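Local structure of carboxylesterase YbfK (Bacillus subtilis, 4CCY) at residues E31-Y36 against G50-P55; D87-K92 against A108-D113; R141-V146 against S231-V236; G132-N137 against N218-V223. The protein hydrolyses carboxylic esters to an alcohol and a carboxylate, probably as a serine-type esterase of the alpha/beta-hydrolase superfamily. One frame throughout, in Å; residues are numbered along the deposited sequence.

Contact 1: residues E31-Y36 against G50-P55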
loop_
_atom_site.group_PDB
_atom_site.type_symbol
_atom_site.label_atom_id
_atom_site.label_comp_id
_atom_site.label_asym_id
_atom_site.label_seq_id
_atom_site.Cartn_x
_atom_site.Cartn_y
_atom_site.Cartn_z
ATOM N N GLU A 31 -4.758 8.184 -19.033
ATOM C CA GLU A 31 -5.848 9.041 -18.550
ATOM C C GLU A 31 -6.454 8.451 -17.290
ATOM O O GLU A 31 -6.456 7.237 -17.110
ATOM C CB GLU A 31 -6.943 9.183 -19.619
ATOM C CG GLU A 31 -6.469 9.757 -20.944
ATOM C CD GLU A 31 -5.890 11.159 -20.811
ATOM O OE1 GLU A 31 -6.462 11.982 -20.060
ATOM O OE2 GLU A 31 -4.861 11.450 -21.467
ATOM N N SER A 32 -6.971 9.307 -16.419
ATOM C CA SER A 32 -7.572 8.844 -15.175
ATOM C C SER A 32 -8.511 9.884 -14.609
ATOM O O SER A 32 -8.480 11.047 -15.008
ATOM C CB SER A 32 -6.492 8.526 -14.146
ATOM O OG SER A 32 -5.796 9.705 -13.811
ATOM N N GLU A 33 -9.342 9.457 -13.671
ATOM C CA GLU A 33 -10.311 10.334 -13.031
ATOM C C GLU A 33 -9.967 10.393 -11.556
ATOM O O GLU A 33 -9.917 9.362 -10.899
ATOM C CB GLU A 33 -11.729 9.783 -13.202
ATOM C CG GLU A 33 -12.273 9.815 -14.618
ATOM C CD GLU A 33 -13.567 9.019 -14.787
ATOM O OE1 GLU A 33 -13.857 8.133 -13.947
ATOM O OE2 GLU A 33 -14.297 9.274 -15.776
ATOM N N ALA A 34 -9.724 11.589 -11.037
ATOM C CA ALA A 34 -9.483 11.746 -9.599
ATOM C C ALA A 34 -10.760 12.259 -8.951
ATOM O O ALA A 34 -11.411 13.129 -9.503
ATOM C CB ALA A 34 -8.318 12.700 -9.352
ATOM N N PHE A 35 -11.139 11.702 -7.802
ATOM C CA PHE A 35 -12.343 12.160 -7.066
ATOM C C PHE A 35 -12.313 11.666 -5.616
ATOM O O PHE A 35 -11.418 10.921 -5.239
ATOM C CB PHE A 35 -13.641 11.705 -7.764
ATOM C CG PHE A 35 -13.739 10.210 -7.965
ATOM C CD1 PHE A 35 -13.064 9.577 -9.021
ATOM C CD2 PHE A 35 -14.507 9.433 -7.110
ATOM C CE1 PHE A 35 -13.143 8.200 -9.201
ATOM C CE2 PHE A 35 -14.589 8.051 -7.288
ATOM C CZ PHE A 35 -13.915 7.433 -8.335
ATOM N N TYR A 36 -13.279 12.092 -4.805
ATOM C CA TYR A 36 -13.353 11.614 -3.428
ATOM C C TYR A 36 -14.569 10.737 -3.233
ATOM O O TYR A 36 -15.594 10.937 -3.880
ATOM C CB TYR A 36 -13.398 12.773 -2.432
ATOM C CG TYR A 36 -12.188 13.671 -2.490
ATOM C CD1 TYR A 36 -12.131 14.741 -3.390
ATOM C CD2 TYR A 36 -11.100 13.457 -1.653
ATOM C CE1 TYR A 36 -11.019 15.561 -3.457
ATOM C CE2 TYR A 36 -9.992 14.279 -1.705
ATOM C CZ TYR A 36 -9.963 15.325 -2.604
ATOM O OH TYR A 36 -8.868 16.129 -2.665
ATOM N N GLY A 50 -8.594 2.757 -16.543
ATOM C CA GLY A 50 -8.940 1.490 -17.171
ATOM C C GLY A 50 -10.380 1.424 -17.631
ATOM O O GLY A 50 -11.162 2.317 -17.316
ATOM N N PRO A 51 -10.735 0.360 -18.385
ATOM C CA PRO A 51 -12.062 0.256 -18.997
ATOM C C PRO A 51 -13.147 0.125 -17.937
ATOM O O PRO A 51 -12.999 -0.652 -16.994
ATOM C CB PRO A 51 -11.975 -1.027 -19.849
ATOM C CG PRO A 51 -10.524 -1.403 -19.880
ATOM C CD PRO A 51 -9.919 -0.843 -18.636
ATOM N N LYS A 52 -14.228 0.884 -18.095
ATOM C CA LYS A 52 -15.241 0.989 -17.045
ATOM C C LYS A 52 -16.069 -0.285 -16.843
ATOM O O LYS A 52 -16.694 -0.455 -15.797
ATOM C CB LYS A 52 -16.115 2.227 -17.271
ATOM C CG LYS A 52 -15.353 3.513 -16.970
ATOM C CD LYS A 52 -16.167 4.765 -17.220
ATOM C CE LYS A 52 -15.431 5.998 -16.719
ATOM N NZ LYS A 52 -16.386 7.100 -16.424
ATOM N N ASP A 53 -16.042 -1.189 -17.826
ATOM C CA ASP A 53 -16.722 -2.480 -17.715
ATOM C C ASP A 53 -15.804 -3.651 -17.296
ATOM O O ASP A 53 -16.254 -4.786 -17.213
ATOM C CB ASP A 53 -17.521 -2.804 -19.005
ATOM C CG ASP A 53 -16.652 -2.807 -20.275
ATOM O OD1 ASP A 53 -15.405 -2.703 -20.180
ATOM O OD2 ASP A 53 -17.225 -2.922 -21.389
ATOM N N ALA A 54 -14.536 -3.369 -17.010
ATOM C CA ALA A 54 -13.574 -4.409 -16.614
ATOM C C ALA A 54 -13.666 -4.732 -15.111
ATOM O O ALA A 54 -14.139 -3.889 -14.333
ATOM C CB ALA A 54 -12.163 -3.978 -16.986
ATOM N N PRO A 55 -13.216 -5.945 -14.686
ATOM C CA PRO A 55 -13.247 -6.263 -13.250
ATOM C C PRO A 55 -12.480 -5.235 -12.403
ATOM O O PRO A 55 -11.514 -4.624 -12.874
ATOM C CB PRO A 55 -12.589 -7.649 -13.171
ATOM C CG PRO A 55 -12.806 -8.249 -14.524
ATOM C CD PRO A 55 -12.776 -7.101 -15.498
HETATM O O HOH W 1 -7.691 5.010 -18.148
#
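Glu33 and Lys52 form a salt bridge at the protein surface, joining the first strand of the main sheet, 33-37, to the loop that leads from strand 42-49 into strand 56-60. Their side chains come from opposite directions. Lys52 keeps CG anti to its carbonyl carbon (chi1 -72°) and then runs out almost straight, which carries NZ across to within 3.1 Å of Glu33 OE2. The ammonium is met by the syn lone pair of that oxygen, on the side of OE1, yet OE1 itself stays 3.7 Å from Lys52 NZ and is instead salt-bridged to Arg82. The carboxylate thus stands between two cations, which should favour its charged form. With an alanine in place of Glu33, Lys52 and Arg82 would both probably lose this counter-charge. Beside the bridge a water links the two backbones, donating to Glu31 O at 2.7 Å and accepting from Gly50 N at 2.9 Å. A type I turn from Pro51 to Ala54, closed by Ala54 N to Pro51 O at 3.1 Å, carries Lys52. Arg82, at the start of strand 82-86, also binds Gly50 O, while backbone bonds from Glu33 to Ala48 and from Phe35 to Ile46 pair strand 33-37 with its antiparallel neighbour 42-49.

Contact 2: residues D87-K92 against A108-D113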
loop_
_atom_site.group_PDB
_atom_site.type_symbol
_atom_site.label_atom_id
_atom_site.label_comp_id
_atom_site.label_asym_id
_atom_site.label_seq_id
_atom_site.Cartn_x
_atom_site.Cartn_y
_atom_site.Cartn_z
ATOM N N ASP A 87 -6.053 6.454 -1.684
ATOM C CA ASP A 87 -5.129 7.126 -0.757
ATOM C C ASP A 87 -5.525 6.765 0.661
ATOM O O ASP A 87 -6.624 7.080 1.092
ATOM C CB ASP A 87 -5.125 8.660 -0.941
ATOM C CG ASP A 87 -4.144 9.129 -2.019
ATOM O OD1 ASP A 87 -3.491 8.273 -2.670
ATOM O OD2 ASP A 87 -4.043 10.359 -2.253
ATOM N N ILE A 88 -4.635 6.085 1.376
ATOM C CA ILE A 88 -4.972 5.601 2.715
ATOM C C ILE A 88 -5.177 6.794 3.639
ATOM O O ILE A 88 -4.286 7.619 3.813
ATOM C CB ILE A 88 -3.903 4.622 3.272
ATOM C CG1 ILE A 88 -3.770 3.403 2.342
ATOM C CG2 ILE A 88 -4.254 4.209 4.707
ATOM C CD1 ILE A 88 -2.459 2.654 2.492
ATOM N N ILE A 89 -6.375 6.879 4.204
ATOM C CA ILE A 89 -6.757 7.985 5.046
ATOM C C ILE A 89 -5.954 7.940 6.351
ATOM O O ILE A 89 -5.763 6.864 6.937
ATOM C CB ILE A 89 -8.297 8.004 5.241
ATOM C CG1 ILE A 89 -8.797 9.422 5.568
ATOM C CG2 ILE A 89 -8.772 6.952 6.241
ATOM C CD1 ILE A 89 -10.276 9.615 5.234
ATOM N N GLY A 90 -5.433 9.094 6.760
ATOM C CA GLY A 90 -4.577 9.171 7.948
ATOM C C GLY A 90 -3.089 9.112 7.636
ATOM O O GLY A 90 -2.247 9.123 8.542
ATOM N N ASP A 91 -2.764 9.068 6.350
ATOM C CA ASP A 91 -1.379 9.148 5.890
ATOM C C ASP A 91 -1.217 10.419 5.030
ATOM O O ASP A 91 -2.207 11.101 4.716
ATOM C CB ASP A 91 -1.024 7.865 5.123
ATOM C CG ASP A 91 0.449 7.785 4.710
ATOM O OD1 ASP A 91 1.307 8.453 5.327
ATOM O OD2 ASP A 91 0.746 7.044 3.743
ATOM N N LYS A 92 0.016 10.743 4.662
ATOM C CA LYS A 92 0.287 11.975 3.915
ATOM C C LYS A 92 -0.076 11.816 2.433
ATOM O O LYS A 92 0.673 11.227 1.640
ATOM C CB LYS A 92 1.733 12.432 4.103
ATOM C CG LYS A 92 2.086 12.761 5.542
ATOM C CD LYS A 92 1.577 14.135 5.952
ATOM C CE LYS A 92 1.907 14.398 7.412
ATOM N NZ LYS A 92 3.372 14.424 7.689
ATOM N N ALA A 108 -10.867 -2.130 8.251
ATOM C CA ALA A 108 -11.759 -2.912 7.394
ATOM C C ALA A 108 -13.095 -2.204 7.161
ATOM O O ALA A 108 -13.651 -2.283 6.070
ATOM C CB ALA A 108 -11.960 -4.316 7.948
ATOM N N GLU A 109 -13.593 -1.493 8.168
ATOM C CA GLU A 109 -14.812 -0.689 7.983
ATOM C C GLU A 109 -14.599 0.458 6.992
ATOM O O GLU A 109 -15.457 0.708 6.140
ATOM C CB GLU A 109 -15.393 -0.192 9.322
ATOM C CG GLU A 109 -16.020 -1.295 10.178
ATOM C CD GLU A 109 -17.174 -2.009 9.475
ATOM O OE1 GLU A 109 -18.105 -1.326 9.003
ATOM O OE2 GLU A 109 -17.166 -3.261 9.387
ATOM N N TRP A 110 -13.453 1.131 7.095
ATOM C CA TRP A 110 -13.052 2.158 6.130
ATOM C C TRP A 110 -13.106 1.619 4.711
ATOM O O TRP A 110 -13.697 2.239 3.840
ATOM C CB TRP A 110 -11.642 2.683 6.441
ATOM C CG TRP A 110 -11.056 3.537 5.331
ATOM C CD1 TRP A 110 -11.573 4.717 4.806
ATOM C CD2 TRP A 110 -9.831 3.289 4.565
ATOM N NE1 TRP A 110 -10.767 5.212 3.809
ATOM C CE2 TRP A 110 -9.714 4.394 3.603
ATOM C CE3 TRP A 110 -8.852 2.303 4.580
ATOM C CZ2 TRP A 110 -8.643 4.490 2.710
ATOM C CZ3 TRP A 110 -7.791 2.400 3.660
ATOM C CH2 TRP A 110 -7.692 3.468 2.751
ATOM N N MET A 111 -12.504 0.447 4.485
ATOM C CA MET A 111 -12.460 -0.149 3.147
ATOM C C MET A 111 -13.827 -0.592 2.636
ATOM O O MET A 111 -14.089 -0.477 1.437
ATOM C CB MET A 111 -11.442 -1.296 3.067
ATOM C CG MET A 111 -11.157 -1.838 1.656
ATOM S SD MET A 111 -10.689 -0.646 0.349
ATOM C CE MET A 111 -9.481 0.388 1.190
ATOM N N LYS A 112 -14.685 -1.108 3.527
ATOM C CA LYS A 112 -16.073 -1.422 3.157
ATOM C C LYS A 112 -16.810 -0.183 2.652
ATOM O O LYS A 112 -17.510 -0.260 1.646
ATOM C CB LYS A 112 -16.854 -2.057 4.316
ATOM C CG LYS A 112 -16.533 -3.516 4.575
ATOM C CD LYS A 112 -17.509 -4.094 5.594
ATOM C CE LYS A 112 -16.894 -5.281 6.311
ATOM N NZ LYS A 112 -17.840 -5.809 7.329
ATOM N N ASP A 113 -16.634 0.950 3.334
ATOM C CA ASP A 113 -17.220 2.230 2.897
ATOM C C ASP A 113 -16.694 2.643 1.518
ATOM O O ASP A 113 -17.446 3.138 0.682
ATOM C CB ASP A 113 -16.894 3.362 3.881
ATOM C CG ASP A 113 -17.658 3.277 5.189
ATOM O OD1 ASP A 113 -18.502 2.374 5.373
ATOM O OD2 ASP A 113 -17.396 4.148 6.058
#
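Trp110 has CG anti to its own backbone N (chi1 168°), which swings the indole off helix 104-118 toward the turn at Ile88 and Ile89. Ile89 has CG1 roughly anti to the backbone N (chi1 -155°) and holds CG2 between N and the carbonyl carbon, where this methyl can sit over the indole. Ile89 CG2 lies 3.7 Å from the centroid of the five-membered ring of Trp110, only 16° off its normal, a CH-pi contact. Met111 CE packs on the opposite face, 3.6 Å above the plane of Trp110. Trp110 CH2, at the far end of the six-membered ring, is 3.5 Å from Ile88 CA and 3.9 Å from Ile88 CG1. Asp87 O stands at the ring edge, 3.7 Å from Trp110 CZ2. The isoleucines begin a type II turn, Ile88 to Asp91, with Gly90 at a positive phi. A leucine in place of Trp110 would probably uncover Ile89 CG2 and leave Thr44 OG1 without the indole N-H. Ile88 touches the region of the probable nucleophile elbow, its side chain about 8 Å from that of Ser129, a charge-relay residue by similarity. With NE1 bonded to Thr44 and no hydrogen bond between the two segments, their contact rests on dispersion and CH-pi attraction.

Contact 3: residues R141-V146 against S231-V236; sequences RAPERV and SIQVPV
Where Pro143 meets Gln233 and Val234, the shortest polar bond lies within one segment: Arg145 N to Ala142 O, 2.9 Å. It belongs to the 3-10 turn that follows helix 130-141 in the alpha/beta-hydrolase fold, and this turn completes the beta-alpha-beta crossover from strand 123-128 through the helix to strand 146-152. Residues 231-236 lead into the adjacent parallel strand, 236-241, so the contact joins the entries of two neighbouring strands. No hydrogen bond spans it, and the meeting is apolar. Gln233 sets CG between its backbone N and carbonyl carbon (chi1 59°) and extends from there, laying the chain obliquely across the proline ring. Its CG and NE2 both come within 3.8 Å of Pro143 CB, so the amide end serves here as a packing surface at the exposed side. Deeper in, Val234 faces Pro143 with one methyl, CG1, which is 4.1 Å from Pro143 CB. Backbone pairing of Pro235 with Ala149 continues the link into the sheet, and Arg145 fastens the turn on its other side to Asp116 and to the carbonyls of Leu120 and Glu121. The second methyl of the buried valine, Val234 CG2, reaches Val146 CG1 at 4.2 Å, while Val234 CG1 also lies 4.0 Å from Pro143 O.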
loop_
_atom_site.group_PDB
_atom_site.type_symbol
_atom_site.label_atom_id
_atom_site.label_comp_id
_atom_site.label_asym_id
_atom_site.label_seq_id
_atom_site.Cartn_x
_atom_site.Cartn_y
_atom_site.Cartn_z
ATOM N N ARG A 141 -11.073 -10.050 7.461
ATOM C CA ARG A 141 -12.306 -9.535 8.063
ATOM C C ARG A 141 -13.453 -9.406 7.071
ATOM O O ARG A 141 -14.605 -9.338 7.478
ATOM C CB ARG A 141 -12.069 -8.170 8.705
ATOM C CG ARG A 141 -11.301 -8.228 10.007
ATOM C CD ARG A 141 -10.839 -6.842 10.411
ATOM N NE ARG A 141 -10.016 -6.886 11.615
ATOM C CZ ARG A 141 -10.503 -6.945 12.854
ATOM N NH1 ARG A 141 -11.812 -6.971 13.068
ATOM N NH2 ARG A 141 -9.672 -6.992 13.884
ATOM N N ALA A 142 -13.141 -9.327 5.779
ATOM C CA ALA A 142 -14.193 -9.192 4.769
ATOM C C ALA A 142 -13.926 -10.046 3.541
ATOM O O ALA A 142 -13.964 -9.537 2.424
ATOM C CB ALA A 142 -14.396 -7.734 4.381
ATOM N N PRO A 143 -13.694 -11.366 3.745
ATOM C CA PRO A 143 -13.325 -12.222 2.619
ATOM C C PRO A 143 -14.384 -12.236 1.529
ATOM O O PRO A 143 -14.053 -12.436 0.374
ATOM C CB PRO A 143 -13.211 -13.614 3.250
ATOM C CG PRO A 143 -14.043 -13.554 4.490
ATOM C CD PRO A 143 -13.923 -12.139 4.982
ATOM N N GLU A 144 -15.642 -12.018 1.906
ATOM C CA GLU A 144 -16.753 -12.024 0.955
ATOM C C GLU A 144 -16.672 -10.888 -0.070
ATOM O O GLU A 144 -17.340 -10.934 -1.106
ATOM C CB GLU A 144 -18.113 -12.019 1.692
ATOM C CG GLU A 144 -18.531 -10.676 2.304
ATOM C CD GLU A 144 -17.775 -10.298 3.581
ATOM O OE1 GLU A 144 -17.053 -11.131 4.158
ATOM O OE2 GLU A 144 -17.911 -9.146 4.026
ATOM N N ARG A 145 -15.853 -9.876 0.223
ATOM C CA ARG A 145 -15.707 -8.722 -0.654
ATOM C C ARG A 145 -14.444 -8.799 -1.516
ATOM O O ARG A 145 -14.187 -7.917 -2.323
ATOM C CB ARG A 145 -15.716 -7.418 0.159
ATOM C CG ARG A 145 -16.868 -7.298 1.156
ATOM C CD ARG A 145 -18.242 -7.231 0.498
ATOM N NE ARG A 145 -18.457 -6.012 -0.293
ATOM C CZ ARG A 145 -18.839 -4.841 0.207
ATOM N NH1 ARG A 145 -19.033 -4.692 1.521
ATOM N NH2 ARG A 145 -19.021 -3.806 -0.608
ATOM N N VAL A 146 -13.679 -9.871 -1.357
ATOM C CA VAL A 146 -12.393 -10.008 -2.042
ATOM C C VAL A 146 -12.433 -11.092 -3.111
ATOM O O VAL A 146 -12.853 -12.223 -2.834
ATOM C CB VAL A 146 -11.271 -10.357 -1.034
ATOM C CG1 VAL A 146 -9.906 -10.341 -1.711
ATOM C CG2 VAL A 146 -11.307 -9.409 0.164
ATOM N N SER A 231 -6.592 -19.293 8.724
ATOM C CA SER A 231 -8.015 -19.106 8.404
ATOM C C SER A 231 -8.279 -18.388 7.083
ATOM O O SER A 231 -9.427 -18.270 6.672
ATOM C CB SER A 231 -8.723 -18.351 9.528
ATOM O OG SER A 231 -8.451 -16.956 9.462
ATOM N N ILE A 232 -7.228 -17.907 6.419
ATOM C CA ILE A 232 -7.378 -17.216 5.129
ATOM C C ILE A 232 -8.027 -18.137 4.086
ATOM O O ILE A 232 -7.581 -19.271 3.881
ATOM C CB ILE A 232 -6.021 -16.675 4.608
ATOM C CG1 ILE A 232 -5.530 -15.537 5.515
ATOM C CG2 ILE A 232 -6.121 -16.245 3.140
ATOM C CD1 ILE A 232 -4.069 -15.182 5.347
ATOM N N GLN A 233 -9.078 -17.625 3.445
ATOM C CA GLN A 233 -9.896 -18.373 2.500
ATOM C C GLN A 233 -9.961 -17.738 1.102
ATOM O O GLN A 233 -10.905 -18.017 0.354
ATOM C CB GLN A 233 -11.331 -18.554 3.063
ATOM C CG GLN A 233 -12.078 -17.252 3.372
ATOM C CD GLN A 233 -13.500 -17.460 3.882
ATOM O OE1 GLN A 233 -13.706 -17.848 5.031
ATOM N NE2 GLN A 233 -14.495 -17.167 3.034
ATOM N N VAL A 234 -8.998 -16.879 0.758
ATOM C CA VAL A 234 -8.938 -16.290 -0.600
ATOM C C VAL A 234 -7.539 -16.475 -1.196
ATOM O O VAL A 234 -6.577 -16.626 -0.445
ATOM C CB VAL A 234 -9.335 -14.781 -0.643
ATOM C CG1 VAL A 234 -10.604 -14.503 0.170
ATOM C CG2 VAL A 234 -8.189 -13.878 -0.193
ATOM N N PRO A 235 -7.423 -16.478 -2.542
ATOM C CA PRO A 235 -6.099 -16.581 -3.157
ATOM C C PRO A 235 -5.227 -15.361 -2.872
ATOM O O PRO A 235 -5.626 -14.215 -3.151
ATOM C CB PRO A 235 -6.404 -16.666 -4.657
ATOM C CG PRO A 235 -7.830 -17.113 -4.739
ATOM C CD PRO A 235 -8.501 -16.500 -3.547
ATOM N N VAL A 236 -4.038 -15.622 -2.334
ATOM C CA VAL A 236 -3.090 -14.588 -1.996
ATOM C C VAL A 236 -1.806 -14.804 -2.804
ATOM O O VAL A 236 -1.308 -15.933 -2.903
ATOM C CB VAL A 236 -2.788 -14.570 -0.469
ATOM C CG1 VAL A 236 -1.640 -13.621 -0.124
ATOM C CG2 VAL A 236 -4.038 -14.206 0.330
#

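Contact 4: residues G132-N137 against N218-V223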
loop_
_atom_site.group_PDB
_atom_site.type_symbol
_atom_site.label_atom_id
_atom_site.label_comp_id
_atom_site.label_asym_id
_atom_site.label_seq_id
_atom_site.Cartn_x
_atom_site.Cartn_y
_atom_site.Cartn_z
ATOM N N GLY A 132 -0.356 -3.242 1.826
ATOM C CA GLY A 132 -0.288 -4.701 1.852
ATOM C C GLY A 132 -0.862 -5.242 3.152
ATOM O O GLY A 132 -1.650 -6.192 3.142
ATOM N N SER A 133 -0.479 -4.637 4.277
ATOM C CA SER A 133 -1.032 -5.029 5.584
ATOM C C SER A 133 -2.520 -4.718 5.704
ATOM O O SER A 133 -3.249 -5.483 6.306
ATOM C CB SER A 133 -0.232 -4.418 6.736
ATOM O OG SER A 133 1.127 -4.847 6.646
ATOM N N HIS A 134 -2.985 -3.631 5.094
ATOM C CA HIS A 134 -4.439 -3.387 5.004
ATOM C C HIS A 134 -5.152 -4.517 4.298
ATOM O O HIS A 134 -6.236 -4.963 4.718
ATOM C CB HIS A 134 -4.733 -2.065 4.306
ATOM C CG HIS A 134 -4.677 -0.873 5.222
ATOM N ND1 HIS A 134 -5.767 -0.409 5.880
ATOM C CD2 HIS A 134 -3.617 -0.059 5.591
ATOM C CE1 HIS A 134 -5.417 0.648 6.641
ATOM N NE2 HIS A 134 -4.097 0.864 6.468
ATOM N N ILE A 135 -4.543 -4.999 3.217
ATOM C CA ILE A 135 -5.159 -6.048 2.411
ATOM C C ILE A 135 -5.271 -7.365 3.166
ATOM O O ILE A 135 -6.319 -8.005 3.105
ATOM C CB ILE A 135 -4.480 -6.194 1.032
ATOM C CG1 ILE A 135 -4.855 -4.991 0.168
ATOM C CG2 ILE A 135 -4.915 -7.469 0.319
ATOM C CD1 ILE A 135 -3.874 -4.676 -0.920
ATOM N N VAL A 136 -4.230 -7.753 3.897
ATOM C CA VAL A 136 -4.290 -8.971 4.704
ATOM C C VAL A 136 -5.400 -8.837 5.744
ATOM O O VAL A 136 -6.212 -9.751 5.911
ATOM C CB VAL A 136 -2.954 -9.295 5.389
ATOM C CG1 VAL A 136 -3.067 -10.577 6.209
ATOM C CG2 VAL A 136 -1.843 -9.415 4.351
ATOM N N ASN A 137 -5.451 -7.692 6.418
ATOM C CA ASN A 137 -6.513 -7.410 7.387
ATOM C C ASN A 137 -7.914 -7.448 6.760
ATOM O O ASN A 137 -8.845 -8.035 7.328
ATOM C CB ASN A 137 -6.279 -6.055 8.069
ATOM C CG ASN A 137 -7.279 -5.785 9.176
ATOM O OD1 ASN A 137 -7.271 -6.470 10.205
ATOM N ND2 ASN A 137 -8.150 -4.785 8.975
ATOM N N ASN A 218 -4.770 -1.441 19.085
ATOM C CA ASN A 218 -5.214 -2.617 18.353
ATOM C C ASN A 218 -5.254 -2.340 16.848
ATOM O O ASN A 218 -6.198 -2.725 16.169
ATOM C CB ASN A 218 -6.574 -3.078 18.889
ATOM C CG ASN A 218 -6.537 -3.377 20.366
ATOM O OD1 ASN A 218 -5.774 -4.228 20.826
ATOM N ND2 ASN A 218 -7.344 -2.667 21.121
ATOM N N GLY A 219 -4.218 -1.659 16.353
ATOM C CA GLY A 219 -4.081 -1.331 14.928
ATOM C C GLY A 219 -2.802 -1.880 14.320
ATOM O O GLY A 219 -2.507 -3.064 14.442
ATOM N N PHE A 220 -2.049 -1.008 13.656
ATOM C CA PHE A 220 -0.764 -1.362 13.081
ATOM C C PHE A 220 0.379 -0.678 13.844
ATOM O O PHE A 220 0.145 0.288 14.552
ATOM C CB PHE A 220 -0.726 -1.001 11.584
ATOM C CG PHE A 220 -1.642 -1.836 10.727
ATOM C CD1 PHE A 220 -1.984 -3.147 11.094
ATOM C CD2 PHE A 220 -2.132 -1.331 9.529
ATOM C CE1 PHE A 220 -2.820 -3.916 10.292
ATOM C CE2 PHE A 220 -2.962 -2.096 8.722
ATOM C CZ PHE A 220 -3.310 -3.388 9.102
ATOM N N PRO A 221 1.617 -1.195 13.720
ATOM C CA PRO A 221 1.965 -2.423 12.988
ATOM C C PRO A 221 1.465 -3.664 13.708
ATOM O O PRO A 221 1.307 -3.639 14.928
ATOM C CB PRO A 221 3.498 -2.397 12.946
ATOM C CG PRO A 221 3.902 -1.520 14.081
ATOM C CD PRO A 221 2.812 -0.494 14.229
ATOM N N TYR A 222 1.208 -4.731 12.953
ATOM C CA TYR A 222 0.685 -5.955 13.534
ATOM C C TYR A 222 1.228 -7.202 12.832
ATOM O O TYR A 222 1.373 -7.224 11.616
ATOM C CB TYR A 222 -0.850 -5.938 13.535
ATOM C CG TYR A 222 -1.491 -7.170 14.125
ATOM C CD1 TYR A 222 -1.273 -7.526 15.459
ATOM C CD2 TYR A 222 -2.322 -7.978 13.356
ATOM C CE1 TYR A 222 -1.866 -8.661 16.006
ATOM C CE2 TYR A 222 -2.929 -9.112 13.893
ATOM C CZ TYR A 222 -2.697 -9.443 15.217
ATOM O OH TYR A 222 -3.292 -10.556 15.746
ATOM N N VAL A 223 1.561 -8.217 13.620
ATOM C CA VAL A 223 1.907 -9.543 13.086
ATOM C C VAL A 223 0.694 -10.464 13.266
ATOM O O VAL A 223 0.248 -10.721 14.385
ATOM C CB VAL A 223 3.167 -10.130 13.778
ATOM C CG1 VAL A 223 3.436 -11.560 13.313
ATOM C CG2 VAL A 223 4.379 -9.234 13.539
#
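Phe220 drives its ring against His134 and Ser133 on helix 130-141, the helix that follows the probable nucleophile elbow of this alpha/beta hydrolase. Phe220 keeps CG anti to its carbonyl carbon (chi1 -68°), which carries the ring to the helix. The aromatic part is a T-shaped pair: the edge of Phe220 points at the face of His134, with ring centroids 5.3 Å apart and planes at 89°. The atom that does the touching is Phe220 CE2, 3.8 Å from His134 CD2 and set toward the rim of the imidazole. A CH-pi contact falls over one face of the Phe220 ring, Ser133 CB standing 4.3 Å from its centroid and 22° off the normal. Phe107 of helix 104-118 meets both rings at intermediate angles. The polar groups turn elsewhere: Ser133 OG is bonded to Ala155 O, and Asn137 spans Arg104 O through ND2 and Arg141 NE through OD1. Residues 218-223 come from the insertion between strands 146-152 and 236-241, so Phe220 packs that insertion against the core helix. The probable catalytic centre is near: the side chain of Ser133 is about 7 Å from that of Ser129, a charge-relay residue by similarity. At the far end of the ring, Phe220 CZ is 3.5 Å from Ser133 O and 4.1 Å from Asn137 CB.

From the N terminus, contact 1 comes first and closes a short loop around the hairpin of strands 33-37 and 42-49; it touches none of the others. Contact 2 follows in series, fastening the loop after strand 82-86 to helix 104-118. Contacts 3 and 4 cross: residues 132-137 and 141-146 follow one another on and after the same helix, and their partners 218-223 and 231-236 come in the same order, more than 80 residues later. Contact 4 ties that helix to the insertion; contact 3 joins the turn after it to the loop entering strand 236-241. Contact 2 touches both, through Ile88 CG2 to His134 NE2 at 3.8 Å and Ala108 CB to Arg141 CD at 3.7 Å.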